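Local coordinates for assembly chaperone of ribosomal protein L4 (Acl4) (Chaetomium thermophilum, PDB 5TQB) that probably serves as a dedicated assembly chaperone that binds ribosomal protein L4 through a scaffold of tetratricopeptide-like helical repeats, at residues Ile239-Glu252 against Val264-Lys278. Residues are numbered along the deposited sequence; the frame is centred on the assembly and turned at random.
Sequences IEVDMEEEALEVTE and VWYLGGYARYRLGEK. With EDO (1,2-ethanediol), chain F.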
ATOM      1  N   ILE B 239      -8.721 -11.874 -11.292  1.00 57.68           N
ATOM      2  CA  ILE B 239      -9.579 -13.038 -11.117  1.00 61.83           C
ATOM      3  C   ILE B 239     -10.640 -13.049 -12.218  1.00 65.73           C
ATOM      4  O   ILE B 239     -11.025 -14.106 -12.711  1.00 69.07           O
ATOM      5  CB  ILE B 239     -10.249 -13.039  -9.731  1.00 61.21           C
ATOM      6  CG1 ILE B 239      -9.188 -13.085  -8.635  1.00 61.95           C
ATOM      7  CG2 ILE B 239     -11.164 -14.244  -9.570  1.00 67.36           C
ATOM      8  CD1 ILE B 239      -9.715 -12.723  -7.264  1.00 64.65           C
ATOM      9  N   GLU B 240     -11.089 -11.859 -12.601  1.00 66.16           N
ATOM     10  CA  GLU B 240     -12.088 -11.698 -13.645  1.00 68.52           C
ATOM     11  C   GLU B 240     -11.645 -12.354 -14.950  1.00 70.26           C
ATOM     12  O   GLU B 240     -12.409 -13.106 -15.559  1.00 71.12           O
ATOM     13  CB  GLU B 240     -12.366 -10.211 -13.877  1.00 70.92           C
ATOM     14  CG  GLU B 240     -13.483  -9.921 -14.879  1.00 75.94           C
ATOM     15  CD  GLU B 240     -14.870 -10.186 -14.319  1.00 78.79           C
ATOM     16  OE1 GLU B 240     -15.150  -9.733 -13.188  1.00 76.23           O
ATOM     17  OE2 GLU B 240     -15.680 -10.845 -15.009  1.00 82.82           O
ATOM     18  N   VAL B 241     -10.412 -12.077 -15.370  1.00 69.34           N
ATOM     19  CA  VAL B 241      -9.907 -12.567 -16.654  1.00 68.20           C
ATOM     20  C   VAL B 241      -8.960 -13.764 -16.510  1.00 67.32           C
ATOM     21  O   VAL B 241      -8.077 -13.972 -17.346  1.00 66.97           O
ATOM     22  CB  VAL B 241      -9.206 -11.443 -17.446  1.00 70.10           C
ATOM     23  CG1 VAL B 241     -10.176 -10.296 -17.708  1.00 69.22           C
ATOM     24  CG2 VAL B 241      -7.993 -10.947 -16.699  1.00 68.46           C
ATOM     25  N   ASP B 242      -9.147 -14.535 -15.441  1.00 68.29           N
ATOM     26  CA  ASP B 242      -8.520 -15.854 -15.287  1.00 73.32           C
ATOM     27  C   ASP B 242      -6.997 -15.831 -15.159  1.00 75.82           C
ATOM     28  O   ASP B 242      -6.315 -16.704 -15.698  1.00 76.64           O
ATOM     29  CB  ASP B 242      -8.916 -16.771 -16.449  1.00 80.84           C
ATOM     30  CG  ASP B 242     -10.419 -16.902 -16.604  1.00 85.15           C
ATOM     31  OD1 ASP B 242     -11.020 -17.714 -15.865  1.00 88.34           O
ATOM     32  OD2 ASP B 242     -10.997 -16.194 -17.459  1.00 83.98           O
HETATM   33  N   MSE B 243      -6.474 -14.835 -14.448  1.00 75.44           N
HETATM   34  CA  MSE B 243      -5.054 -14.787 -14.115  1.00 76.31           C
HETATM   35  C   MSE B 243      -4.890 -14.925 -12.601  1.00 72.97           C
HETATM   36  O   MSE B 243      -4.322 -14.057 -11.930  1.00 68.80           O
HETATM   37  CB  MSE B 243      -4.423 -13.489 -14.625  1.00 79.29           C
HETATM   38  CG  MSE B 243      -4.053 -13.526 -16.103  1.00 84.53           C
HETATM   39 SE   MSE B 243      -3.251 -11.850 -16.712  1.00103.99          SE
HETATM   40  CE  MSE B 243      -4.847 -10.794 -16.663  1.00 66.33           C
ATOM     41  N   GLU B 244      -5.406 -16.030 -12.073  1.00 72.04           N
ATOM     42  CA  GLU B 244      -5.399 -16.273 -10.638  1.00 72.76           C
ATOM     43  C   GLU B 244      -3.976 -16.442 -10.114  1.00 74.66           C
ATOM     44  O   GLU B 244      -3.667 -16.028  -8.997  1.00 73.18           O
ATOM     45  CB  GLU B 244      -6.232 -17.512 -10.296  1.00 73.21           C
ATOM     46  CG  GLU B 244      -7.708 -17.390 -10.657  1.00 76.61           C
ATOM     47  CD  GLU B 244      -8.038 -17.869 -12.073  1.00 80.02           C
ATOM     48  OE1 GLU B 244      -7.109 -18.092 -12.883  1.00 80.21           O
ATOM     49  OE2 GLU B 244      -9.241 -18.026 -12.372  1.00 80.67           O
ATOM     50  N   GLU B 245      -3.114 -17.045 -10.928  1.00 77.04           N
ATOM     51  CA  GLU B 245      -1.723 -17.255 -10.553  1.00 80.31           C
ATOM     52  C   GLU B 245      -1.059 -15.921 -10.218  1.00 77.80           C
ATOM     53  O   GLU B 245      -0.337 -15.810  -9.231  1.00 79.75           O
ATOM     54  CB  GLU B 245      -0.959 -17.956 -11.679  1.00 88.25           C
ATOM     55  CG  GLU B 245      -1.545 -19.306 -12.093  1.00 98.20           C
ATOM     56  CD  GLU B 245      -2.574 -19.202 -13.215  1.00106.09           C
ATOM     57  OE1 GLU B 245      -2.924 -20.252 -13.797  1.00109.00           O
ATOM     58  OE2 GLU B 245      -3.031 -18.075 -13.515  1.00107.64           O
ATOM     59  N   GLU B 246      -1.322 -14.907 -11.035  1.00 74.67           N
ATOM     60  CA  GLU B 246      -0.800 -13.573 -10.776  1.00 71.11           C
ATOM     61  C   GLU B 246      -1.495 -12.957  -9.566  1.00 67.17           C
ATOM     62  O   GLU B 246      -0.865 -12.261  -8.771  1.00 63.80           O
ATOM     63  CB  GLU B 246      -0.978 -12.667 -11.997  1.00 72.39           C
ATOM     64  CG  GLU B 246      -0.081 -13.014 -13.184  1.00 77.87           C
ATOM     65  CD  GLU B 246      -0.612 -14.170 -14.021  1.00 83.85           C
ATOM     66  OE1 GLU B 246      -1.558 -14.850 -13.572  1.00 85.77           O
ATOM     67  OE2 GLU B 246      -0.083 -14.394 -15.132  1.00 85.00           O
ATOM     68  N   ALA B 247      -2.792 -13.213  -9.425  1.00 64.86           N
ATOM     69  CA  ALA B 247      -3.549 -12.668  -8.302  1.00 59.88           C
ATOM     70  C   ALA B 247      -3.030 -13.210  -6.976  1.00 63.05           C
ATOM     71  O   ALA B 247      -3.050 -12.509  -5.969  1.00 64.21           O
ATOM     72  CB  ALA B 247      -5.019 -12.978  -8.448  1.00 53.52           C
ATOM     73  N   LEU B 248      -2.571 -14.459  -6.984  1.00 64.35           N
ATOM     74  CA  LEU B 248      -2.037 -15.096  -5.781  1.00 64.68           C
ATOM     75  C   LEU B 248      -0.813 -14.352  -5.243  1.00 65.15           C
ATOM     76  O   LEU B 248      -0.691 -14.126  -4.035  1.00 63.24           O
ATOM     77  CB  LEU B 248      -1.662 -16.551  -6.068  1.00 66.86           C
ATOM     78  CG  LEU B 248      -2.621 -17.628  -5.555  1.00 69.50           C
ATOM     79  CD1 LEU B 248      -3.954 -17.574  -6.281  1.00 71.58           C
ATOM     80  CD2 LEU B 248      -1.993 -19.006  -5.696  1.00 71.26           C
ATOM     81  N   GLU B 249       0.091 -13.981  -6.146  1.00 68.68           N
ATOM     82  CA  GLU B 249       1.295 -13.245  -5.779  1.00 72.73           C
ATOM     83  C   GLU B 249       0.950 -11.851  -5.262  1.00 69.64           C
ATOM     84  O   GLU B 249       1.482 -11.411  -4.239  1.00 69.96           O
ATOM     85  CB  GLU B 249       2.241 -13.152  -6.976  1.00 79.92           C
ATOM     86  CG  GLU B 249       2.769 -14.507  -7.434  1.00 90.43           C
ATOM     87  CD  GLU B 249       3.588 -14.431  -8.712  1.00100.39           C
ATOM     88  OE1 GLU B 249       3.395 -13.474  -9.496  1.00103.97           O
ATOM     89  OE2 GLU B 249       4.427 -15.332  -8.934  1.00103.84           O
ATOM     90  N   VAL B 250       0.046 -11.167  -5.957  1.00 65.70           N
ATOM     91  CA  VAL B 250      -0.374  -9.830  -5.547  1.00 62.55           C
ATOM     92  C   VAL B 250      -1.069  -9.855  -4.181  1.00 64.53           C
ATOM     93  O   VAL B 250      -0.812  -8.985  -3.345  1.00 62.76           O
ATOM     94  CB  VAL B 250      -1.291  -9.168  -6.601  1.00 60.20           C
ATOM     95  CG1 VAL B 250      -1.765  -7.792  -6.133  1.00 58.54           C
ATOM     96  CG2 VAL B 250      -0.561  -9.038  -7.928  1.00 59.72           C
ATOM     97  N   THR B 251      -1.931 -10.843  -3.943  1.00 63.29           N
ATOM     98  CA  THR B 251      -2.643 -10.925  -2.663  1.00 62.23           C
ATOM     99  C   THR B 251      -1.713 -11.280  -1.502  1.00 61.74           C
ATOM    100  O   THR B 251      -1.969 -10.897  -0.359  1.00 59.17           O
ATOM    101  CB  THR B 251      -3.823 -11.943  -2.686  1.00 59.39           C
ATOM    102  OG1 THR B 251      -3.364 -13.228  -3.124  1.00 62.61           O
ATOM    103  CG2 THR B 251      -4.938 -11.459  -3.593  1.00 55.22           C
ATOM    104  N   GLU B 252      -0.639 -12.009  -1.787  1.00 65.30           N
ATOM    105  CA  GLU B 252       0.301 -12.385  -0.740  1.00 71.46           C
ATOM    106  C   GLU B 252       1.135 -11.178  -0.296  1.00 69.92           C
ATOM    107  O   GLU B 252       1.371 -10.994   0.898  1.00 70.60           O
ATOM    108  CB  GLU B 252       1.199 -13.534  -1.195  1.00 80.46           C
ATOM    109  CG  GLU B 252       1.978 -14.156  -0.045  1.00 91.85           C
ATOM    110  CD  GLU B 252       2.498 -15.550  -0.346  1.00102.51           C
ATOM    111  OE1 GLU B 252       1.800 -16.317  -1.047  1.00105.55           O
ATOM    112  OE2 GLU B 252       3.608 -15.882   0.130  1.00106.75           O
ATOM    113  N   VAL B 264      -9.009  -8.392   1.437  1.00 55.20           N
ATOM    114  CA  VAL B 264      -7.873  -9.042   0.791  1.00 54.01           C
ATOM    115  C   VAL B 264      -7.781 -10.522   1.163  1.00 55.08           C
ATOM    116  O   VAL B 264      -7.386 -11.342   0.334  1.00 55.99           O
ATOM    117  CB  VAL B 264      -6.557  -8.312   1.089  1.00 53.68           C
ATOM    118  CG1 VAL B 264      -5.357  -9.094   0.550  1.00 52.10           C
ATOM    119  CG2 VAL B 264      -6.594  -6.929   0.459  1.00 55.85           C
ATOM    120  N   TRP B 265      -8.143 -10.872   2.396  1.00 54.68           N
ATOM    121  CA  TRP B 265      -8.181 -12.279   2.778  1.00 58.94           C
ATOM    122  C   TRP B 265      -9.225 -12.991   1.921  1.00 58.83           C
ATOM    123  O   TRP B 265      -9.007 -14.103   1.450  1.00 58.48           O
ATOM    124  CB  TRP B 265      -8.500 -12.455   4.265  1.00 61.50           C
ATOM    125  CG  TRP B 265      -7.322 -12.253   5.179  1.00 60.51           C
ATOM    126  CD1 TRP B 265      -7.143 -11.241   6.078  1.00 58.81           C
ATOM    127  CD2 TRP B 265      -6.164 -13.092   5.284  1.00 61.17           C
ATOM    128  NE1 TRP B 265      -5.946 -11.397   6.735  1.00 59.19           N
ATOM    129  CE2 TRP B 265      -5.325 -12.523   6.266  1.00 61.57           C
ATOM    130  CE3 TRP B 265      -5.754 -14.264   4.644  1.00 60.92           C
ATOM    131  CZ2 TRP B 265      -4.097 -13.088   6.621  1.00 61.18           C
ATOM    132  CZ3 TRP B 265      -4.536 -14.824   4.997  1.00 62.58           C
ATOM    133  CH2 TRP B 265      -3.724 -14.238   5.979  1.00 61.06           C
ATOM    134  N   TYR B 266     -10.351 -12.324   1.701  1.00 59.00           N
ATOM    135  CA  TYR B 266     -11.408 -12.870   0.868  1.00 60.54           C
ATOM    136  C   TYR B 266     -10.952 -13.060  -0.575  1.00 58.35           C
ATOM    137  O   TYR B 266     -11.107 -14.135  -1.147  1.00 60.56           O
ATOM    138  CB  TYR B 266     -12.633 -11.961   0.898  1.00 62.41           C
ATOM    139  CG  TYR B 266     -13.683 -12.375  -0.092  1.00 64.28           C
ATOM    140  CD1 TYR B 266     -14.529 -13.441   0.175  1.00 66.73           C
ATOM    141  CD2 TYR B 266     -13.820 -11.715  -1.303  1.00 61.61           C
ATOM    142  CE1 TYR B 266     -15.486 -13.830  -0.727  1.00 64.47           C
ATOM    143  CE2 TYR B 266     -14.768 -12.099  -2.214  1.00 62.27           C
ATOM    144  CZ  TYR B 266     -15.602 -13.158  -1.922  1.00 65.59           C
ATOM    145  OH  TYR B 266     -16.558 -13.538  -2.837  1.00 64.99           O
ATOM    146  N   LEU B 267     -10.383 -12.016  -1.162  1.00 58.43           N
ATOM    147  CA  LEU B 267      -9.961 -12.081  -2.553  1.00 59.45           C
ATOM    148  C   LEU B 267      -8.908 -13.164  -2.768  1.00 59.65           C
ATOM    149  O   LEU B 267      -8.944 -13.877  -3.769  1.00 63.07           O
ATOM    150  CB  LEU B 267      -9.446 -10.718  -3.023  1.00 58.00           C
ATOM    151  CG  LEU B 267     -10.542  -9.672  -3.258  1.00 59.17           C
ATOM    152  CD1 LEU B 267      -9.927  -8.287  -3.479  1.00 56.12           C
ATOM    153  CD2 LEU B 267     -11.451 -10.056  -4.436  1.00 56.87           C
ATOM    154  N   GLY B 268      -7.988 -13.300  -1.818  1.00 57.80           N
ATOM    155  CA  GLY B 268      -6.950 -14.312  -1.903  1.00 54.81           C
ATOM    156  C   GLY B 268      -7.537 -15.702  -1.766  1.00 56.16           C
ATOM    157  O   GLY B 268      -7.132 -16.637  -2.460  1.00 58.87           O
ATOM    158  N   GLY B 269      -8.500 -15.839  -0.864  1.00 56.33           N
ATOM    159  CA  GLY B 269      -9.196 -17.098  -0.687  1.00 62.86           C
ATOM    160  C   GLY B 269     -10.004 -17.473  -1.914  1.00 62.74           C
ATOM    161  O   GLY B 269     -10.024 -18.635  -2.327  1.00 61.50           O
ATOM    162  N   TYR B 270     -10.671 -16.485  -2.500  1.00 63.36           N
ATOM    163  CA  TYR B 270     -11.501 -16.727  -3.672  1.00 64.69           C
ATOM    164  C   TYR B 270     -10.634 -17.037  -4.881  1.00 63.96           C
ATOM    165  O   TYR B 270     -10.953 -17.930  -5.671  1.00 58.23           O
ATOM    166  CB  TYR B 270     -12.401 -15.527  -3.964  1.00 62.95           C
ATOM    167  CG  TYR B 270     -13.450 -15.822  -5.013  1.00 68.11           C
ATOM    168  CD1 TYR B 270     -13.440 -15.170  -6.239  1.00 69.37           C
ATOM    169  CD2 TYR B 270     -14.444 -16.771  -4.781  1.00 68.53           C
ATOM    170  CE1 TYR B 270     -14.395 -15.446  -7.201  1.00 72.23           C
ATOM    171  CE2 TYR B 270     -15.402 -17.050  -5.732  1.00 70.47           C
ATOM    172  CZ  TYR B 270     -15.375 -16.384  -6.941  1.00 73.07           C
ATOM    173  OH  TYR B 270     -16.326 -16.659  -7.895  1.00 73.20           O
ATOM    174  N   ALA B 271      -9.535 -16.299  -5.023  1.00 63.92           N
ATOM    175  CA  ALA B 271      -8.614 -16.527  -6.130  1.00 64.50           C
ATOM    176  C   ALA B 271      -8.069 -17.951  -6.076  1.00 65.83           C
ATOM    177  O   ALA B 271      -7.850 -18.585  -7.107  1.00 68.21           O
ATOM    178  CB  ALA B 271      -7.476 -15.524  -6.093  1.00 60.71           C
ATOM    179  N   ARG B 272      -7.861 -18.450  -4.864  1.00 64.71           N
ATOM    180  CA  ARG B 272      -7.295 -19.773  -4.674  1.00 66.82           C
ATOM    181  C   ARG B 272      -8.372 -20.838  -4.868  1.00 67.05           C
ATOM    182  O   ARG B 272      -8.088 -21.946  -5.329  1.00 69.40           O
ATOM    183  CB  ARG B 272      -6.641 -19.863  -3.288  1.00 68.40           C
ATOM    184  CG  ARG B 272      -5.316 -19.103  -3.209  1.00 64.91           C
ATOM    185  CD  ARG B 272      -4.822 -18.914  -1.781  1.00 66.60           C
ATOM    186  NE  ARG B 272      -3.501 -18.286  -1.757  1.00 66.62           N
ATOM    187  CZ  ARG B 272      -3.271 -16.999  -2.010  1.00 68.49           C
ATOM    188  NH1 ARG B 272      -2.033 -16.529  -1.970  1.00 72.28           N
ATOM    189  NH2 ARG B 272      -4.269 -16.176  -2.306  1.00 67.82           N
ATOM    190  N   TYR B 273      -9.613 -20.485  -4.543  1.00 67.44           N
ATOM    191  CA  TYR B 273     -10.752 -21.373  -4.770  1.00 70.16           C
ATOM    192  C   TYR B 273     -10.985 -21.562  -6.265  1.00 68.81           C
ATOM    193  O   TYR B 273     -11.201 -22.685  -6.733  1.00 71.51           O
ATOM    194  CB  TYR B 273     -12.011 -20.799  -4.113  1.00 72.30           C
ATOM    195  CG  TYR B 273     -13.257 -21.615  -4.352  1.00 77.89           C
ATOM    196  CD1 TYR B 273     -14.046 -21.395  -5.471  1.00 80.43           C
ATOM    197  CD2 TYR B 273     -13.649 -22.602  -3.459  1.00 79.37           C
ATOM    198  CE1 TYR B 273     -15.186 -22.136  -5.700  1.00 80.26           C
ATOM    199  CE2 TYR B 273     -14.792 -23.350  -3.679  1.00 80.79           C
ATOM    200  CZ  TYR B 273     -15.557 -23.112  -4.802  1.00 82.32           C
ATOM    201  OH  TYR B 273     -16.701 -23.850  -5.030  1.00 85.64           O
ATOM    202  N   ARG B 274     -10.946 -20.456  -7.005  1.00 65.52           N
ATOM    203  CA  ARG B 274     -11.133 -20.475  -8.455  1.00 69.17           C
ATOM    204  C   ARG B 274     -10.020 -21.272  -9.113  1.00 69.82           C
ATOM    205  O   ARG B 274     -10.261 -22.077 -10.014  1.00 71.11           O
ATOM    206  CB  ARG B 274     -11.133 -19.047  -9.015  1.00 67.44           C
ATOM    207  CG  ARG B 274     -12.284 -18.186  -8.524  1.00 67.66           C
ATOM    208  CD  ARG B 274     -13.556 -18.517  -9.257  1.00 72.88           C
ATOM    209  NE  ARG B 274     -13.492 -18.080 -10.643  1.00 75.29           N
ATOM    210  CZ  ARG B 274     -14.259 -18.557 -11.619  1.00 79.66           C
ATOM    211  NH1 ARG B 274     -14.114 -18.088 -12.849  1.00 78.75           N
ATOM    212  NH2 ARG B 274     -15.159 -19.505 -11.368  1.00 83.35           N
ATOM    213  N   LEU B 275      -8.798 -21.038  -8.650  1.00 68.53           N
ATOM    214  CA  LEU B 275      -7.640 -21.742  -9.176  1.00 68.77           C
ATOM    215  C   LEU B 275      -7.773 -23.246  -8.928  1.00 66.71           C
ATOM    216  O   LEU B 275      -7.391 -24.061  -9.768  1.00 67.78           O
ATOM    217  CB  LEU B 275      -6.362 -21.201  -8.530  1.00 66.60           C
ATOM    218  CG  LEU B 275      -5.044 -21.778  -9.042  1.00 69.65           C
ATOM    219  CD1 LEU B 275      -4.896 -21.567 -10.546  1.00 71.20           C
ATOM    220  CD2 LEU B 275      -3.875 -21.155  -8.300  1.00 69.92           C
ATOM    221  N   GLY B 276      -8.329 -23.605  -7.777  1.00 65.61           N
ATOM    222  CA  GLY B 276      -8.514 -25.000  -7.432  1.00 68.93           C
ATOM    223  C   GLY B 276      -9.545 -25.674  -8.314  1.00 71.62           C
ATOM    224  O   GLY B 276      -9.401 -26.846  -8.659  1.00 71.68           O
ATOM    225  N   GLU B 277     -10.590 -24.934  -8.678  1.00 74.26           N
ATOM    226  CA  GLU B 277     -11.618 -25.459  -9.572  1.00 77.37           C
ATOM    227  C   GLU B 277     -10.994 -25.836 -10.910  1.00 78.61           C
ATOM    228  O   GLU B 277     -11.253 -26.917 -11.441  1.00 81.50           O
ATOM    229  CB  GLU B 277     -12.736 -24.436  -9.797  1.00 79.09           C
ATOM    230  CG  GLU B 277     -13.679 -24.248  -8.616  1.00 81.97           C
ATOM    231  CD  GLU B 277     -14.920 -23.441  -8.979  1.00 88.81           C
ATOM    232  OE1 GLU B 277     -16.040 -23.903  -8.667  1.00 92.32           O
ATOM    233  OE2 GLU B 277     -14.778 -22.345  -9.570  1.00 90.62           O
ATOM    234  N   LYS B 278     -10.165 -24.942 -11.445  1.00 77.18           N
ATOM    235  CA  LYS B 278      -9.521 -25.166 -12.735  1.00 77.08           C
ATOM    236  C   LYS B 278      -8.605 -26.387 -12.692  1.00 78.56           C
ATOM    237  O   LYS B 278      -8.744 -27.306 -13.505  1.00 80.84           O
ATOM    238  CB  LYS B 278      -8.731 -23.930 -13.164  1.00 75.79           C
ATOM    239  CG  LYS B 278      -9.595 -22.731 -13.510  1.00 79.49           C
ATOM    240  CD  LYS B 278      -8.739 -21.516 -13.852  1.00 84.29           C
ATOM    241  CE  LYS B 278      -9.571 -20.356 -14.394  1.00 88.40           C
ATOM    242  NZ  LYS B 278     -10.536 -19.802 -13.403  1.00 88.41           N
TER
HETATM  243  C1  EDO F 402       1.797 -12.501   4.241  1.00 94.21           C
HETATM  244  O1  EDO F 402       2.533 -13.103   3.198  1.00 93.67           O
HETATM  245  C2  EDO F 402       2.681 -12.322   5.455  1.00 95.33           C
HETATM  246  O2  EDO F 402       1.938 -11.742   6.508  1.00 95.72           O
HETATM  247  O   HOH W   1     -12.821 -15.954 -14.893  1.00 81.09           O
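Ile239, on the last turn of helix 228-240, drops as a knob into a hole of helix 262-281 formed by Leu267, Tyr270, Ala271 and Arg274. Its two branches divide the work: CD1 comes down 3.8 Å from Ala271 CB, while CG2, anti to the backbone N, lies 4.1 Å from Tyr270 CD1. A Schellman turn with Asp242 at its positive-phi position ends that helix, and the chain swings into helix 244-257; its segment 244-252 runs nearly antiparallel to 264-278 (153°), the axes coming as close as 9.2 Å.

Glu244 is the second knob, set among Ala271, Arg274, Leu275 and Lys278. Its CB rests 4.1 Å from Leu275 CB, and a bend at chi2 (90°) swings the carboxylate toward Lys278, whose NZ forms a salt bridge with Glu244 OE2, modelled so close that its exact length is doubtful. Lys278 NZ also makes a weak, 3.3 Å salt-bridge contact with Asp242 OD1, although Asp242 has its stronger partner in a basic side chain of another protein's chain.

One turn further on, Leu248 CG sits over the centre of one face of the Arg272 guanidinium, 3.6 Å above its plane, and its CD2 touches Leu275. The edge of that flat group is held as well: NH2 donates an almost straight bond (169°) to Thr251 OG1 and another to Gly268 O on its own helix, both within the plane, which fixes the rotation of the group. Thr251 CG2 meanwhile packs on bare backbone at Gly268 CA.

This consecutive antiparallel helix pairing suits a TPR-like solenoid. Helix 201-212 packs on Val241 and Met243 at the turn, Trp302 of helix 291-313 makes a cation-pi contact with Arg272, and Leu327 of helix 318-333 lies against Tyr270.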